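Local coordinates for uncharacterized protein (Bacteroides fragilis, PDB 3EUR) that is of unknown function but has a thioredoxin-like domain with a CXXC sequence, consistent with a thiol-disulfide redox role, at residues I50-K54 with D88-W93; L35-P41 with V70-D76; L79-K83 with T94-D98. All blocks are in the same frame, centred on the assembly; numbering follows the deposited sequence. Where two conformers were deposited one is given.

Contact 1: residues I50-K54 with D88-W93; sequences IEGLK and DFAKEW
Ile-50 and Phe-89 lead the apolar part of this contact. Ile-50 CD1 lies over one face of the Phe-89 ring, 4.1 Å from its centroid and shifted toward CE1, which makes a CH-pi contact. The two side chains cross at about a right angle. Ile-50 divides its branches: CG1 stands anti to the carbonyl carbon (chi1 -69°) and carries CD1 to Phe-89, while CG2 turns to Trp-93 CH2, 4.0 Å away. Leu-53 CB meets the benzo end of the same indole obliquely, 3.7 Å from Trp-93 CZ2. The methylene CG of Lys-54 adds to this at 4.0 Å from Trp-93 CZ2. Within its own loop, Ala-90 CB covers one face of the indole.

In this thioredoxin-like fold, helix 44-55 lies against the central sheet. The loop between helix 79-85 and strand 94-97 runs beside it, and Ile-50, Leu-53 and Phe-89 all also reach Phe-37 of strand 33-38.

Two polar links join the segments. Lys-54 is extended beyond CG, and its NZ donates to Asp-88 O at 2.9 Å, tilted 32° from the carbonyl plane. The ammonium thus grips a main-chain oxygen, while the Asp-88 carboxylate OD1 is 6.8 Å from Lys-54 NZ. A water, in the plane of the indole at its edge, accepts from Trp-93 NE1 at 3.3 Å and donates to Leu-53 O.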
loop_
_atom_site.group_PDB
_atom_site.type_symbol
_atom_site.label_atom_id
_atom_site.label_comp_id
_atom_site.label_asym_id
_atom_site.label_seq_id
_atom_site.Cartn_x
_atom_site.Cartn_y
_atom_site.Cartn_z
ATOM N N ILE A 50 5.746 -9.081 -0.666
ATOM C CA ILE A 50 6.760 -8.358 0.087
ATOM C C ILE A 50 8.139 -8.641 -0.500
ATOM O O ILE A 50 8.908 -7.731 -0.763
ATOM C CB ILE A 50 6.752 -8.716 1.590
ATOM C CG1 ILE A 50 5.480 -8.182 2.276
ATOM C CG2 ILE A 50 7.949 -8.107 2.255
ATOM C CD1 ILE A 50 5.310 -8.636 3.744
ATOM N N GLU A 51 8.434 -9.917 -0.719
ATOM C CA GLU A 51 9.718 -10.276 -1.237
ATOM C C GLU A 51 9.943 -9.696 -2.623
ATOM O O GLU A 51 11.033 -9.205 -2.965
ATOM C CB GLU A 51 9.810 -11.808 -1.291
ATOM C CG GLU A 51 10.243 -12.402 0.028
ATOM C CD GLU A 51 11.728 -12.159 0.217
ATOM O OE1 GLU A 51 12.501 -12.732 -0.560
ATOM O OE2 GLU A 51 12.121 -11.336 1.075
ATOM N N GLY A 52 8.901 -9.722 -3.441
ATOM C CA GLY A 52 8.963 -9.168 -4.769
ATOM C C GLY A 52 9.227 -7.688 -4.799
ATOM O O GLY A 52 10.006 -7.188 -5.639
ATOM N N LEU A 53 8.549 -6.961 -3.908
ATOM C CA LEU A 53 8.762 -5.514 -3.820
ATOM C C LEU A 53 10.180 -5.193 -3.375
ATOM O O LEU A 53 10.820 -4.291 -3.928
ATOM C CB LEU A 53 7.759 -4.918 -2.815
ATOM C CG LEU A 53 6.315 -4.778 -3.285
ATOM C CD1 LEU A 53 5.400 -4.610 -2.065
ATOM C CD2 LEU A 53 6.167 -3.624 -4.283
ATOM N N LYS A 54 10.695 -5.970 -2.424
ATOM C CA LYS A 54 12.086 -5.766 -1.960
ATOM C C LYS A 54 13.096 -6.043 -3.087
ATOM O O LYS A 54 14.136 -5.386 -3.176
ATOM C CB LYS A 54 12.390 -6.675 -0.779
ATOM C CG LYS A 54 11.698 -6.318 0.454
ATOM C CD LYS A 54 11.999 -7.382 1.570
ATOM C CE LYS A 54 11.465 -7.008 2.903
ATOM N NZ LYS A 54 11.782 -8.025 3.903
ATOM N N ASP A 88 8.422 -7.900 8.776
ATOM C CA ASP A 88 8.547 -8.507 7.460
ATOM C C ASP A 88 8.660 -7.437 6.377
ATOM O O ASP A 88 9.236 -7.676 5.308
ATOM C CB ASP A 88 7.319 -9.365 7.122
ATOM C CG ASP A 88 7.169 -10.569 8.007
ATOM O OD1 ASP A 88 8.078 -10.818 8.826
ATOM O OD2 ASP A 88 6.134 -11.251 7.861
ATOM N N PHE A 89 8.065 -6.284 6.628
ATOM C CA PHE A 89 8.058 -5.180 5.697
ATOM C C PHE A 89 9.405 -4.485 5.717
ATOM O O PHE A 89 10.088 -4.490 6.729
ATOM C CB PHE A 89 6.961 -4.171 6.095
ATOM C CG PHE A 89 5.557 -4.723 5.994
ATOM C CD1 PHE A 89 4.917 -4.818 4.776
ATOM C CD2 PHE A 89 4.942 -5.252 7.083
ATOM C CE1 PHE A 89 3.624 -5.363 4.664
ATOM C CE2 PHE A 89 3.672 -5.825 6.974
ATOM C CZ PHE A 89 3.030 -5.872 5.742
ATOM N N ALA A 90 9.822 -3.910 4.610
ATOM C CA ALA A 90 10.996 -3.074 4.644
ATOM C C ALA A 90 10.812 -1.909 5.596
ATOM O O ALA A 90 9.757 -1.275 5.610
ATOM C CB ALA A 90 11.341 -2.577 3.231
ATOM N N LYS A 91 11.861 -1.578 6.365
ATOM C CA LYS A 91 11.761 -0.477 7.330
ATOM C C LYS A 91 11.466 0.872 6.682
ATOM O O LYS A 91 10.812 1.738 7.263
ATOM C CB LYS A 91 13.053 -0.372 8.198
ATOM C CG LYS A 91 14.272 0.111 7.425
ATOM C CD LYS A 91 15.560 0.188 8.291
ATOM C CE LYS A 91 16.749 -0.455 7.573
ATOM N NZ LYS A 91 17.806 -0.836 8.521
ATOM N N GLU A 92 11.941 1.029 5.451
ATOM C CA GLU A 92 11.747 2.260 4.699
ATOM C C GLU A 92 10.281 2.503 4.349
ATOM O O GLU A 92 9.861 3.650 4.196
ATOM C CB GLU A 92 12.594 2.245 3.423
ATOM C CG GLU A 92 14.093 2.240 3.674
ATOM C CD GLU A 92 14.580 0.931 4.264
ATOM O OE1 GLU A 92 13.889 -0.095 4.090
ATOM O OE2 GLU A 92 15.654 0.929 4.901
ATOM N N TRP A 93 9.502 1.432 4.221
ATOM C CA TRP A 93 8.109 1.581 3.855
ATOM C C TRP A 93 7.340 2.168 5.047
ATOM O O TRP A 93 7.827 2.098 6.195
ATOM C CB TRP A 93 7.503 0.229 3.474
ATOM C CG TRP A 93 8.213 -0.487 2.360
ATOM C CD1 TRP A 93 9.153 0.009 1.492
ATOM C CD2 TRP A 93 8.006 -1.847 2.000
ATOM N NE1 TRP A 93 9.540 -0.979 0.637
ATOM C CE2 TRP A 93 8.862 -2.123 0.911
ATOM C CE3 TRP A 93 7.199 -2.873 2.503
ATOM C CZ2 TRP A 93 8.965 -3.397 0.347
ATOM C CZ3 TRP A 93 7.289 -4.106 1.920
ATOM C CH2 TRP A 93 8.174 -4.351 0.857
HETATM O O HOH W 1 11.504 -2.166 -1.703
#

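Contact 2: residues L35-P41 with V70-D76; sequences LLFINNP and VLSIYPD
Phe-37 and Ser-72 sit side by side at the tight end of the contact, where two parallel strands pair. Phe-37 N donates to Leu-71 O, and Phe-37 O accepts from Ile-73 N, both at 2.9 Å. Leu-35 O and Asn-39 N extend the ladder at its two ends, to Leu-71 N and Ile-73 O. On one face of the sheet, Leu-36 and Ile-38 converge on a single methyl: Ile-73 CG2 is 3.7 Å from Leu-36 CD1 and 3.8 Å from Ile-38 CG1. Ile-73 places CG1 anti to the backbone N (chi1 -176°), which leaves CG2 between N and the carbonyl carbon, close to both neighbours. Leu-35, Phe-37, Val-70 and Ser-72 point to the other face, where helix 44-55, Phe-89 and Trp-93 pack.

These strands form the middle of the thioredoxin-like sheet. Strand 33-38 leads to the CXXC sequence, which spans a loop end and the start of helix 44-55.

Toward the C-terminal ends the contact turns polar and less buried. Asn-39 O lies at the edge of the Tyr-74 ring, 3.4 Å from CD1. The Asn-40 amide stands at the same edge, 86° from the ring plane, with CG 3.5 Å from Tyr-74 CE1. On the partly exposed side, Asn-40 ND2 donates to the anti lone pair of Asp-76 OD2 at 2.7 Å. Asp-76 OD1 salt-bridges Lys-104, and Tyr-74 OH bonds to Glu-78 N.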
loop_
_atom_site.group_PDB
_atom_site.type_symbol
_atom_site.label_atom_id
_atom_site.label_comp_id
_atom_site.label_asym_id
_atom_site.label_seq_id
_atom_site.Cartn_x
_atom_site.Cartn_y
_atom_site.Cartn_z
ATOM N N LEU A 35 2.826 3.909 -3.754
ATOM C CA LEU A 35 2.449 2.541 -4.015
ATOM C C LEU A 35 1.701 2.027 -2.791
ATOM O O LEU A 35 2.303 1.792 -1.752
ATOM C CB LEU A 35 3.677 1.681 -4.325
ATOM C CG LEU A 35 3.382 0.246 -4.782
ATOM C CD1 LEU A 35 2.475 0.214 -6.014
ATOM C CD2 LEU A 35 4.737 -0.449 -5.089
ATOM N N LEU A 36 0.375 2.003 -2.910
ATOM C CA LEU A 36 -0.480 1.565 -1.852
ATOM C C LEU A 36 -0.596 0.037 -1.905
ATOM O O LEU A 36 -0.983 -0.514 -2.921
ATOM C CB LEU A 36 -1.873 2.214 -2.014
ATOM C CG LEU A 36 -2.949 1.799 -1.011
ATOM C CD1 LEU A 36 -2.560 2.240 0.394
ATOM C CD2 LEU A 36 -4.274 2.403 -1.380
ATOM N N PHE A 37 -0.193 -0.593 -0.817
ATOM C CA PHE A 37 -0.069 -2.027 -0.708
ATOM C C PHE A 37 -1.011 -2.532 0.374
ATOM O O PHE A 37 -0.694 -2.450 1.547
ATOM C CB PHE A 37 1.406 -2.349 -0.463
ATOM C CG PHE A 37 1.732 -3.787 -0.111
ATOM C CD1 PHE A 37 0.957 -4.881 -0.502
ATOM C CD2 PHE A 37 2.915 -4.056 0.568
ATOM C CE1 PHE A 37 1.328 -6.160 -0.153
ATOM C CE2 PHE A 37 3.275 -5.338 0.911
ATOM C CZ PHE A 37 2.490 -6.394 0.534
ATOM N N ILE A 38 -2.181 -3.030 -0.023
ATOM C CA ILE A 38 -3.192 -3.534 0.926
ATOM C C ILE A 38 -2.870 -4.971 1.198
ATOM O O ILE A 38 -2.786 -5.764 0.274
ATOM C CB ILE A 38 -4.611 -3.363 0.392
ATOM C CG1 ILE A 38 -4.854 -1.956 -0.149
ATOM C CG2 ILE A 38 -5.599 -3.762 1.465
ATOM C CD1 ILE A 38 -6.217 -1.736 -0.824
ATOM N N ASN A 39 -2.650 -5.335 2.454
ATOM C CA ASN A 39 -2.041 -6.647 2.771
ATOM C C ASN A 39 -2.722 -7.216 3.996
ATOM O O ASN A 39 -3.282 -6.480 4.817
ATOM C CB ASN A 39 -0.558 -6.450 3.021
ATOM C CG ASN A 39 -0.285 -5.601 4.204
ATOM O OD1 ASN A 39 -0.113 -4.363 4.112
ATOM N ND2 ASN A 39 -0.311 -6.193 5.329
ATOM N N ASN A 40 -2.673 -8.524 4.119
ATOM C CA ASN A 40 -3.005 -9.162 5.390
ATOM C C ASN A 40 -1.903 -10.124 5.448
ATOM O O ASN A 40 -1.882 -11.082 4.672
ATOM C CB ASN A 40 -4.391 -9.863 5.405
ATOM C CG ASN A 40 -4.669 -10.480 6.738
ATOM O OD1 ASN A 40 -3.752 -11.003 7.374
ATOM N ND2 ASN A 40 -5.919 -10.403 7.195
ATOM N N PRO A 41 -0.927 -9.832 6.279
ATOM C CA PRO A 41 0.288 -10.616 6.176
ATOM C C PRO A 41 0.150 -11.996 6.810
ATOM O O PRO A 41 1.114 -12.769 6.792
ATOM C CB PRO A 41 1.329 -9.784 6.924
ATOM C CG PRO A 41 0.665 -8.535 7.384
ATOM C CD PRO A 41 -0.804 -8.695 7.219
ATOM N N VAL A 70 6.247 3.445 -0.559
ATOM C CA VAL A 70 5.325 2.350 -0.303
ATOM C C VAL A 70 4.550 2.667 0.988
ATOM O O VAL A 70 5.159 2.937 2.046
ATOM C CB VAL A 70 6.044 1.010 -0.167
ATOM C CG1 VAL A 70 5.056 -0.113 0.182
ATOM C CG2 VAL A 70 6.821 0.648 -1.448
ATOM N N LEU A 71 3.218 2.626 0.895
ATOM C CA LEU A 71 2.313 2.735 2.034
ATOM C C LEU A 71 1.588 1.413 2.126
ATOM O O LEU A 71 0.747 1.091 1.292
ATOM C CB LEU A 71 1.346 3.901 1.818
ATOM C CG LEU A 71 0.359 4.125 2.968
ATOM C CD1 LEU A 71 1.045 4.378 4.273
ATOM C CD2 LEU A 71 -0.560 5.274 2.584
ATOM N N SER A 72 1.972 0.604 3.107
ATOM C CA SER A 72 1.308 -0.650 3.374
ATOM C C SER A 72 0.171 -0.441 4.354
ATOM O O SER A 72 0.334 0.243 5.386
ATOM C CB SER A 72 2.268 -1.663 3.941
ATOM O OG SER A 72 1.634 -2.667 4.738
ATOM N N ILE A 73 -0.982 -1.014 4.074
ATOM C CA ILE A 73 -2.156 -0.859 4.924
ATOM C C ILE A 73 -2.804 -2.197 5.191
ATOM O O ILE A 73 -3.162 -2.928 4.248
ATOM C CB ILE A 73 -3.174 0.147 4.339
ATOM C CG1 ILE A 73 -4.360 0.376 5.282
ATOM C CG2 ILE A 73 -3.725 -0.201 2.988
ATOM C CD1 ILE A 73 -3.978 0.998 6.659
ATOM N N TYR A 74 -2.982 -2.489 6.466
ATOM C CA TYR A 74 -3.684 -3.665 6.931
ATOM C C TYR A 74 -5.093 -3.300 7.306
ATOM O O TYR A 74 -5.302 -2.479 8.208
ATOM C CB TYR A 74 -2.947 -4.211 8.145
ATOM C CG TYR A 74 -3.634 -5.385 8.809
ATOM C CD1 TYR A 74 -3.765 -6.578 8.181
ATOM C CD2 TYR A 74 -4.051 -5.327 10.102
ATOM C CE1 TYR A 74 -4.388 -7.645 8.795
ATOM C CE2 TYR A 74 -4.703 -6.403 10.717
ATOM C CZ TYR A 74 -4.837 -7.557 10.065
ATOM O OH TYR A 74 -5.459 -8.631 10.669
ATOM N N PRO A 75 -6.114 -3.894 6.631
ATOM C CA PRO A 75 -7.499 -3.432 6.838
ATOM C C PRO A 75 -8.333 -4.320 7.750
ATOM O O PRO A 75 -9.521 -4.077 7.914
ATOM C CB PRO A 75 -8.069 -3.506 5.441
ATOM C CG PRO A 75 -7.412 -4.727 4.874
ATOM C CD PRO A 75 -6.007 -4.677 5.370
ATOM N N ASP A 76 -7.750 -5.371 8.255
ATOM C CA ASP A 76 -8.487 -6.394 9.042
ATOM C C ASP A 76 -8.237 -6.278 10.555
ATOM O O ASP A 76 -7.692 -5.291 11.026
ATOM C CB ASP A 76 -8.149 -7.781 8.530
ATOM C CG ASP A 76 -8.619 -8.020 7.098
ATOM O OD1 ASP A 76 -9.670 -7.473 6.730
ATOM O OD2 ASP A 76 -7.877 -8.710 6.356
#

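Contact 3: residues L79-K83 with T94-D98; sequences LDEWK and TNGYD
Leu-79 CD1 lies over one face of the Tyr-97 ring, and Trp-82 lies beside it. From CB, Tyr-97 places CG between the backbone N and the carbonyl carbon (chi1 63°), which brings the ring to helix 79-85. CG is already under Leu-79 CD1, at 3.6 Å. That methyl stands over the ring centre, 3.3 Å from the centroid and 5° off the normal, a close CH-pi contact. Ring atoms CD1 and CE1 also lie beneath it. Tyr-97 CD2 also lies over a face of the Trp-82 indole, 3.7 Å from CZ3. The two ring planes are 59° apart. Next, Tyr-97 CE2 comes to 4.4 Å from Lys-83 CE. CE1 and CZ both meet the second methyl, Leu-79 CD2, at 3.8 Å. The tip, OH, is 2.7 Å from a water, which accepts from Lys-83 NZ.

Nearer the start of the strand, Trp-82 CZ2, at the indole edge, is 3.5 Å from Asn-95 O. The contact lies inside a beta-alpha-beta crossover: helix 79-85 links the parallel strands 68-74 and 94-97. Lys-83 NZ also forms a salt bridge with Asp-19. The chemistry implies a helix held mainly by ring and methyl packing, with a water-linked polar fringe.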
loop_
_atom_site.group_PDB
_atom_site.type_symbol
_atom_site.label_atom_id
_atom_site.label_comp_id
_atom_site.label_asym_id
_atom_site.label_seq_id
_atom_site.Cartn_x
_atom_site.Cartn_y
_atom_site.Cartn_z
ATOM N N LEU A 79 -4.729 -7.281 14.957
ATOM C CA LEU A 79 -3.659 -6.342 15.211
ATOM C C LEU A 79 -2.441 -7.043 15.799
ATOM O O LEU A 79 -1.325 -6.737 15.461
ATOM C CB LEU A 79 -4.139 -5.170 16.072
ATOM C CG LEU A 79 -3.055 -4.116 16.358
ATOM C CD1 LEU A 79 -2.497 -3.519 15.069
ATOM C CD2 LEU A 79 -3.561 -3.012 17.271
ATOM N N ASP A 80 -2.649 -7.981 16.725
ATOM C CA ASP A 80 -1.502 -8.647 17.323
ATOM C C ASP A 80 -0.642 -9.410 16.281
ATOM O O ASP A 80 0.583 -9.421 16.345
ATOM C CB ASP A 80 -1.969 -9.534 18.508
ATOM C CG ASP A 80 -2.331 -8.697 19.749
ATOM O OD1 ASP A 80 -2.211 -7.459 19.687
ATOM O OD2 ASP A 80 -2.686 -9.255 20.818
ATOM N N GLU A 81 -1.306 -10.044 15.349
ATOM C CA GLU A 81 -0.640 -10.748 14.256
ATOM C C GLU A 81 0.041 -9.826 13.253
ATOM O O GLU A 81 1.140 -10.136 12.788
ATOM C CB GLU A 81 -1.648 -11.586 13.503
ATOM C CG GLU A 81 -0.992 -12.588 12.573
ATOM C CD GLU A 81 -2.002 -13.501 11.910
ATOM O OE1 GLU A 81 -3.180 -13.420 12.324
ATOM O OE2 GLU A 81 -1.621 -14.279 10.974
ATOM N N TRP A 82 -0.633 -8.748 12.855
ATOM C CA TRP A 82 0.055 -7.682 12.128
ATOM C C TRP A 82 1.282 -7.224 12.901
ATOM O O TRP A 82 2.370 -7.092 12.325
ATOM C CB TRP A 82 -0.854 -6.516 11.910
ATOM C CG TRP A 82 -0.185 -5.441 11.116
ATOM C CD1 TRP A 82 -0.077 -5.391 9.755
ATOM C CD2 TRP A 82 0.463 -4.292 11.628
ATOM N NE1 TRP A 82 0.640 -4.290 9.384
ATOM C CE2 TRP A 82 0.929 -3.564 10.516
ATOM C CE3 TRP A 82 0.661 -3.767 12.911
ATOM C CZ2 TRP A 82 1.626 -2.356 10.653
ATOM C CZ3 TRP A 82 1.390 -2.577 13.050
ATOM C CH2 TRP A 82 1.819 -1.874 11.912
ATOM N N LYS A 83 1.147 -6.996 14.213
ATOM C CA LYS A 83 2.299 -6.588 15.004
ATOM C C LYS A 83 3.364 -7.689 14.957
ATOM O O LYS A 83 4.547 -7.389 14.934
ATOM C CB LYS A 83 1.890 -6.175 16.435
ATOM C CG LYS A 83 1.184 -4.803 16.401
ATOM C CD LYS A 83 1.158 -4.016 17.711
ATOM C CE LYS A 83 0.571 -2.600 17.506
ATOM N NZ LYS A 83 1.543 -1.444 17.537
ATOM N N THR A 94 6.170 2.726 4.764
ATOM C CA THR A 94 5.278 3.226 5.805
ATOM C C THR A 94 4.223 2.150 6.015
ATOM O O THR A 94 3.452 1.869 5.109
ATOM C CB THR A 94 4.700 4.552 5.397
ATOM O OG1 THR A 94 5.768 5.494 5.147
ATOM C CG2 THR A 94 3.764 5.084 6.517
ATOM N N ASN A 95 4.234 1.513 7.184
ATOM C CA ASN A 95 3.485 0.311 7.425
ATOM C C ASN A 95 2.431 0.577 8.503
ATOM O O ASN A 95 2.783 0.758 9.642
ATOM C CB ASN A 95 4.500 -0.784 7.819
ATOM C CG ASN A 95 5.625 -0.983 6.737
ATOM O OD1 ASN A 95 5.286 -1.237 5.564
ATOM N ND2 ASN A 95 6.964 -0.919 7.138
ATOM N N GLY A 96 1.162 0.644 8.128
ATOM C CA GLY A 96 0.112 0.982 9.051
ATOM C C GLY A 96 -1.052 0.024 9.040
ATOM O O GLY A 96 -1.171 -0.836 8.176
ATOM N N TYR A 97 -1.904 0.185 10.036
ATOM C CA TYR A 97 -3.168 -0.543 10.128
ATOM C C TYR A 97 -4.340 0.420 10.235
ATOM O O TYR A 97 -4.210 1.576 10.607
ATOM C CB TYR A 97 -3.147 -1.557 11.296
ATOM C CG TYR A 97 -2.998 -0.943 12.663
ATOM C CD1 TYR A 97 -4.121 -0.676 13.452
ATOM C CD2 TYR A 97 -1.751 -0.663 13.197
ATOM C CE1 TYR A 97 -3.980 -0.140 14.758
ATOM C CE2 TYR A 97 -1.616 -0.165 14.495
ATOM C CZ TYR A 97 -2.732 0.090 15.247
ATOM O OH TYR A 97 -2.551 0.587 16.534
ATOM N N ASP A 98 -5.509 -0.111 9.912
ATOM C CA ASP A 98 -6.735 0.634 9.918
ATOM C C ASP A 98 -7.448 0.404 11.242
ATOM O O ASP A 98 -8.234 -0.532 11.403
ATOM C CB ASP A 98 -7.593 0.131 8.750
ATOM C CG ASP A 98 -8.891 0.910 8.546
ATOM O OD1 ASP A 98 -9.285 1.707 9.429
ATOM O OD2 ASP A 98 -9.541 0.616 7.518
HETATM O O HOH W 2 -0.054 1.204 17.234
#

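Overall arrangement
Contact 2 is the sheet core; contact 1 packs on one face of it and contact 3 involves the adjacent strand. Its centre is about 11 Å from that of contact 1 and about 9 Å from that of contact 3; the centres of contacts 1 and 3 are about 14 Å apart. In contact 1, Trp-93 CG is 3.7 Å from Val-70 CB and Leu-53 CD2 is 3.6 Å from Leu-35 CD2. Contact 3 continues the sheet through the backbone, Ser-72 N lying 2.8 Å from Thr-94 O. Residues 88-93 run directly into 94-98, and contacts 1 and 3 interleave along the chain. Phe-37 of contact 2 packs on Met-49 of helix 44-55, which carries Cys-46 of the probable redox site.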